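Local coordinates for amino acid ABC transporter, periplasmic amino acid-binding protein (Brucella ovis, PDB 4Z9N) that binds glutathione as a periplasmic solute-binding protein and probably delivers this or a related substrate to an ABC transporter, at residues D[9-14]-D[216-221]; D[21-26]-D[61-66]. One frame throughout, in Å; residues are numbered along the deposited sequence. Where two conformers were deposited one is given.

Contact 1: residues D[9-14]-D[216-221]; sequences ADTLSD and TVRQGD. With NA (sodium ion), chain K.
The carboxylate of Asp-221 grips Thr-11 at the first turn of helix 11-18 through two hydrogen bonds to one oxygen. OD2 of Asp-221 takes the backbone N-H of Thr-11 on its syn lone pair, with N to OD2 at 2.7 Å and 163° at the hydrogen. On the anti side of the same oxygen, tilted out of the carboxylate plane, Thr-11 OG1 donates to Asp-221 OD2 over 2.9 Å. Asp-221 is also the N-cap of helix 222-240, its OD1 accepting from Trp-224 N. A weak bond, 3.4 Å from Arg-218 NH2 to Thr-11 OG1, adds to this; NH1 of the same guanidinium binds the carbonyls of Leu-77 and Val-82. One water bridges the segments, donating to Asp-10 OD1 and Asp-221 OD1 and accepting from Leu-12 N. Asp-10 N-caps helix 11-18, its OD1 receiving Ser-13 N from above the carboxylate plane. Beyond the polar bonds, the CB methyl of Ala-9 rests 3.9 Å from Gly-220 O. Asp-221 thus links two helix starts; their N-H groups, and the water donating to both acids, would be expected to offset repulsion between Asp-10 OD1 and Asp-221 OD2, 5.1 Å apart.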
loop_
_atom_site.group_PDB
_atom_site.type_symbol
_atom_site.label_atom_id
_atom_site.label_comp_id
_atom_site.label_asym_id
_atom_site.label_seq_id
_atom_site.Cartn_x
_atom_site.Cartn_y
_atom_site.Cartn_z
ATOM N N ALA D 9 19.978 -10.330 -12.145
ATOM C CA ALA D 9 20.182 -9.030 -11.509
ATOM C C ALA D 9 20.191 -9.165 -9.984
ATOM O O ALA D 9 19.356 -9.867 -9.409
ATOM C CB ALA D 9 19.111 -8.045 -11.946
ATOM N N ASP D 10 21.148 -8.490 -9.348
ATOM C CA ASP D 10 21.326 -8.538 -7.900
ATOM C C ASP D 10 21.915 -7.209 -7.425
ATOM O O ASP D 10 23.124 -7.082 -7.231
ATOM C CB ASP D 10 22.238 -9.704 -7.512
ATOM C CG ASP D 10 22.210 -10.008 -6.025
ATOM O OD1 ASP D 10 21.668 -9.201 -5.234
ATOM O OD2 ASP D 10 22.752 -11.068 -5.649
ATOM N N THR D 11 21.052 -6.217 -7.261
ATOM C CA THR D 11 21.483 -4.882 -6.878
ATOM C C THR D 11 22.019 -4.890 -5.454
ATOM O O THR D 11 22.986 -4.205 -5.151
ATOM C CB THR D 11 20.324 -3.861 -7.015
ATOM O OG1 THR D 11 19.853 -3.857 -8.366
ATOM C CG2 THR D 11 20.771 -2.463 -6.656
ATOM N N LEU D 12 21.397 -5.669 -4.573
ATOM C CA LEU D 12 21.898 -5.745 -3.202
ATOM C C LEU D 12 23.389 -6.127 -3.179
ATOM O O LEU D 12 24.198 -5.478 -2.513
ATOM C CB LEU D 12 21.090 -6.743 -2.377
ATOM C CG LEU D 12 21.561 -6.811 -0.923
ATOM C CD1 LEU D 12 21.419 -5.444 -0.246
ATOM C CD2 LEU D 12 20.776 -7.874 -0.166
ATOM N N SER D 13 23.744 -7.174 -3.916
ATOM C CA SER D 13 25.128 -7.641 -3.951
ATOM C C SER D 13 26.078 -6.584 -4.503
ATOM O O SER D 13 27.187 -6.399 -3.993
ATOM C CB SER D 13 25.236 -8.919 -4.783
ATOM O OG SER D 13 26.577 -9.367 -4.846
ATOM N N ASP D 14 25.642 -5.896 -5.554
ATOM C CA ASP D 14 26.458 -4.859 -6.181
ATOM C C ASP D 14 26.637 -3.653 -5.270
ATOM O O ASP D 14 27.710 -3.058 -5.233
ATOM C CB ASP D 14 25.845 -4.427 -7.515
ATOM C CG ASP D 14 25.778 -5.565 -8.517
ATOM O OD1 ASP D 14 24.980 -5.472 -9.472
ATOM O OD2 ASP D 14 26.519 -6.551 -8.346
ATOM N N THR D 216 11.103 4.148 -5.652
ATOM C CA THR D 216 11.065 3.672 -7.032
ATOM C C THR D 216 12.305 2.851 -7.367
ATOM O O THR D 216 13.410 3.291 -7.108
ATOM C CB THR D 216 10.927 4.871 -7.981
ATOM O OG1 THR D 216 9.833 5.681 -7.523
ATOM C CG2 THR D 216 10.659 4.417 -9.417
ATOM N N VAL D 217 12.108 1.640 -7.886
ATOM C CA VAL D 217 13.209 0.743 -8.242
ATOM C C VAL D 217 12.969 0.170 -9.638
ATOM O O VAL D 217 11.874 0.294 -10.193
ATOM C CB VAL D 217 13.383 -0.416 -7.227
ATOM C CG1 VAL D 217 13.841 0.096 -5.851
ATOM C CG2 VAL D 217 12.090 -1.220 -7.101
ATOM N N ARG D 218 13.990 -0.469 -10.194
ATOM C CA ARG D 218 13.833 -1.183 -11.460
ATOM C C ARG D 218 13.029 -2.465 -11.235
ATOM O O ARG D 218 13.140 -3.088 -10.185
ATOM C CB ARG D 218 15.200 -1.514 -12.074
ATOM C CG ARG D 218 15.977 -0.292 -12.527
ATOM C CD ARG D 218 17.315 -0.674 -13.156
ATOM N NE ARG D 218 18.228 -1.280 -12.198
ATOM C CZ ARG D 218 19.030 -0.593 -11.392
ATOM N NH1 ARG D 218 19.028 0.732 -11.413
ATOM N NH2 ARG D 218 19.821 -1.234 -10.545
ATOM N N GLN D 219 12.216 -2.848 -12.219
ATOM C CA GLN D 219 11.643 -4.199 -12.270
ATOM C C GLN D 219 12.733 -5.264 -12.393
ATOM O O GLN D 219 13.871 -4.964 -12.752
ATOM C CB GLN D 219 10.668 -4.330 -13.450
ATOM C CG GLN D 219 9.396 -3.528 -13.262
ATOM C CD GLN D 219 8.410 -3.652 -14.418
ATOM O OE1 GLN D 219 7.240 -3.255 -14.296
ATOM N NE2 GLN D 219 8.875 -4.198 -15.544
ATOM N N GLY D 220 12.389 -6.514 -12.090
ATOM C CA GLY D 220 13.289 -7.633 -12.323
ATOM C C GLY D 220 14.332 -7.924 -11.252
ATOM O O GLY D 220 15.261 -8.697 -11.478
ATOM N N ASP D 221 14.191 -7.305 -10.084
ATOM C CA ASP D 221 15.087 -7.600 -8.973
ATOM C C ASP D 221 14.273 -7.584 -7.678
ATOM O O ASP D 221 14.221 -6.570 -6.975
ATOM C CB ASP D 221 16.245 -6.590 -8.927
ATOM C CG ASP D 221 17.341 -6.987 -7.960
ATOM O OD1 ASP D 221 17.092 -7.834 -7.065
ATOM O OD2 ASP D 221 18.467 -6.445 -8.089
HETATM NA NA NA K . 5.834 -2.249 -12.525
HETATM O O HOH W 1 19.171 -7.513 -5.008
#

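Contact 2: residues D[21-26]-D[61-66]; sequences LQCGVN and TKVKFT. With GSH (glutathione), chain U.
Gln-22 reaches across the parallel pair of strands 21-25 and 63-67 to Thr-66, the two side chains crossing at about a right angle. Its chain bends at chi2 (72°), turning CD back over the neighbouring strand; NE2 then donates to Thr-66 OG1 at 2.8 Å, the hydroxyl oxygen lying 21° out of the amide plane. The amide oxygen, OE1, sits over the aliphatic root of Lys-64, 3.5 Å from its CB. A water accepts from Gln-22 NE2 and gives a weak bond to Phe-65 O.

On the face of the sheet that carries Cys-23, Val-63 and Phe-65 the contacts are apolar. SG of Cys-23 meets CG2 of Val-63 at 3.7 Å, and that same methyl lies over one face of the Phe-65 ring, offset toward the rim. At the edge of this ring, near its plane, is Val-25, its CG1 3.7 Å from Phe-65 CD1. Between the two faces of the sheet, five backbone hydrogen bonds join the strands, from Leu-21 N to Lys-62 O through to Val-25 N with Thr-66 O at 3.0 Å.

Beyond the paired residues, Asn-26 ND2 donates to glutathione O2 at 2.8 Å and also bonds Asn-88 OD1, so that the segment 21-26 reaches the ligand pocket. Strand 21-25 is the middle of a three-stranded parallel sheet, with 84-85 on its other side. Helix 44-57 makes the crossover from strand 21-25 to strand 63-67 and covers the apolar face, Val-52 touching Leu-21 and Cys-49 touching Cys-23.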
loop_
_atom_site.group_PDB
_atom_site.type_symbol
_atom_site.label_atom_id
_atom_site.label_comp_id
_atom_site.label_asym_id
_atom_site.label_seq_id
_atom_site.Cartn_x
_atom_site.Cartn_y
_atom_site.Cartn_z
ATOM N N LEU D 21 25.509 3.137 -1.212
ATOM C CA LEU D 21 24.266 3.172 -1.967
ATOM C C LEU D 21 24.227 4.421 -2.859
ATOM O O LEU D 21 24.510 5.522 -2.393
ATOM C CB LEU D 21 23.088 3.147 -0.988
ATOM C CG LEU D 21 21.653 3.302 -1.495
ATOM C CD1 LEU D 21 21.214 2.083 -2.289
ATOM C CD2 LEU D 21 20.702 3.534 -0.326
ATOM N N GLN D 22 23.911 4.258 -4.141
ATOM C CA GLN D 22 23.793 5.412 -5.039
ATOM C C GLN D 22 22.316 5.788 -5.180
ATOM O O GLN D 22 21.542 5.000 -5.702
ATOM C CB GLN D 22 24.393 5.095 -6.413
ATOM C CG GLN D 22 24.589 6.290 -7.355
ATOM C CD GLN D 22 25.721 7.211 -6.924
ATOM O OE1 GLN D 22 26.827 6.755 -6.613
ATOM N NE2 GLN D 22 25.468 8.513 -6.952
ATOM N N CYS D 23 21.932 6.986 -4.734
ATOM C CA CYS D 23 20.510 7.384 -4.726
ATOM C C CYS D 23 20.156 8.559 -5.631
ATOM O O CYS D 23 20.852 9.583 -5.643
ATOM C CB CYS D 23 20.088 7.750 -3.307
ATOM S SG CYS D 23 20.233 6.404 -2.136
ATOM N N GLY D 24 19.061 8.429 -6.370
ATOM C CA GLY D 24 18.541 9.565 -7.107
ATOM C C GLY D 24 17.658 10.440 -6.226
ATOM O O GLY D 24 16.663 9.959 -5.667
ATOM N N VAL D 25 18.009 11.721 -6.102
ATOM C CA VAL D 25 17.258 12.648 -5.253
ATOM C C VAL D 25 16.976 13.953 -5.989
ATOM O O VAL D 25 17.359 14.121 -7.147
ATOM C CB VAL D 25 17.992 12.923 -3.919
ATOM C CG1 VAL D 25 18.166 11.633 -3.119
ATOM C CG2 VAL D 25 19.351 13.563 -4.161
ATOM N N ASN D 26 16.301 14.868 -5.295
ATOM C CA ASN D 26 15.909 16.152 -5.861
ATOM C C ASN D 26 17.138 17.027 -6.134
ATOM O O ASN D 26 18.199 16.816 -5.540
ATOM C CB ASN D 26 14.942 16.862 -4.910
ATOM C CG ASN D 26 14.047 17.841 -5.626
ATOM O OD1 ASN D 26 14.499 18.925 -6.020
ATOM N ND2 ASN D 26 12.761 17.489 -5.780
ATOM N N THR D 61 25.777 7.174 6.352
ATOM C CA THR D 61 26.569 8.034 5.480
ATOM C C THR D 61 27.202 7.253 4.332
ATOM O O THR D 61 27.927 7.817 3.523
ATOM C CB THR D 61 27.683 8.760 6.265
ATOM O OG1 THR D 61 28.639 7.802 6.729
ATOM C CG2 THR D 61 27.102 9.496 7.471
ATOM N N LYS D 62 26.935 5.954 4.269
ATOM C CA LYS D 62 27.433 5.108 3.182
ATOM C C LYS D 62 26.528 5.241 1.963
ATOM O O LYS D 62 25.948 4.264 1.477
ATOM C CB LYS D 62 27.521 3.645 3.637
ATOM C CG LYS D 62 28.597 3.360 4.695
ATOM C CD LYS D 62 29.983 3.492 4.112
ATOM C CE LYS D 62 31.073 3.130 5.130
ATOM N NZ LYS D 62 30.981 1.716 5.599
ATOM N N VAL D 63 26.405 6.467 1.478
ATOM C CA VAL D 63 25.480 6.781 0.403
ATOM C C VAL D 63 26.068 7.911 -0.416
ATOM O O VAL D 63 26.757 8.779 0.136
ATOM C CB VAL D 63 24.095 7.152 0.960
ATOM C CG1 VAL D 63 24.224 8.288 1.965
ATOM C CG2 VAL D 63 23.135 7.532 -0.167
ATOM N N LYS D 64 25.833 7.877 -1.730
ATOM C CA LYS D 64 26.172 8.993 -2.608
ATOM C C LYS D 64 24.905 9.469 -3.307
ATOM O O LYS D 64 24.044 8.657 -3.683
ATOM C CB LYS D 64 27.247 8.612 -3.639
ATOM C CG LYS D 64 28.573 8.173 -3.037
ATOM C CD LYS D 64 29.627 8.000 -4.135
ATOM C CE LYS D 64 30.896 7.365 -3.606
ATOM N NZ LYS D 64 31.970 7.378 -4.634
ATOM N N PHE D 65 24.782 10.784 -3.467
ATOM C CA PHE D 65 23.544 11.367 -3.993
ATOM C C PHE D 65 23.684 11.909 -5.407
ATOM O O PHE D 65 24.616 12.644 -5.713
ATOM C CB PHE D 65 23.059 12.479 -3.063
ATOM C CG PHE D 65 22.706 11.996 -1.688
ATOM C CD1 PHE D 65 21.464 11.437 -1.434
ATOM C CD2 PHE D 65 23.632 12.070 -0.652
ATOM C CE1 PHE D 65 21.142 10.974 -0.161
ATOM C CE2 PHE D 65 23.317 11.616 0.613
ATOM C CZ PHE D 65 22.069 11.066 0.860
ATOM N N THR D 66 22.729 11.538 -6.258
ATOM C CA THR D 66 22.657 12.010 -7.637
ATOM C C THR D 66 21.450 12.937 -7.794
ATOM O O THR D 66 20.323 12.463 -7.882
ATOM C CB THR D 66 22.541 10.821 -8.617
ATOM O OG1 THR D 66 23.697 9.975 -8.484
ATOM C CG2 THR D 66 22.403 11.293 -10.087
HETATM N N1 GSH U . 5.131 14.360 -7.765
HETATM C CA1 GSH U . 5.117 14.975 -9.094
HETATM C C1 GSH U . 5.626 13.952 -10.106
HETATM O O11 GSH U . 5.560 14.222 -11.337
HETATM O O12 GSH U . 6.117 12.853 -9.725
HETATM C CB1 GSH U . 6.025 16.214 -9.166
HETATM C CG1 GSH U . 7.469 15.795 -8.826
HETATM C CD1 GSH U . 8.405 16.955 -9.145
HETATM O OE1 GSH U . 9.328 16.832 -9.890
HETATM N N2 GSH U . 8.150 18.224 -8.505
HETATM C CA2 GSH U . 9.028 19.332 -8.831
HETATM C C2 GSH U . 10.481 19.065 -8.411
HETATM O O2 GSH U . 10.799 18.242 -7.613
HETATM C CB2 GSH U . 8.463 20.644 -8.276
HETATM S SG2 GSH U . 8.556 20.724 -6.466
HETATM N N3 GSH U . 11.499 19.845 -9.082
HETATM C CA3 GSH U . 12.884 19.650 -8.752
HETATM C C3 GSH U . 13.662 19.420 -10.048
HETATM O O31 GSH U . 14.919 19.467 -10.014
HETATM O O32 GSH U . 13.055 19.170 -11.135
HETATM O O HOH W 2 27.412 10.948 -6.806
#

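How the contacts relate
Both contacts are partly buried; contact 2 is nearer the middle of the chain, its centre about 14 Å from the chain centre against about 20 Å for contact 1. The centres are about 15 Å apart and the contacts do not touch, but helix 11-18 leads directly into strand 21-25, so the amino-terminal run enters both. Contact 1 ties a helix start to the turn after strand 211-218 with carboxylates and water; contact 2 builds the sheet through regular backbone bonds, with one polar side-chain face and one apolar face. Their bound groups differ likewise: Gln-219 shares a sodium ion with Asp-226 of the second subunit, whereas Asn-26 belongs to the glutathione pocket.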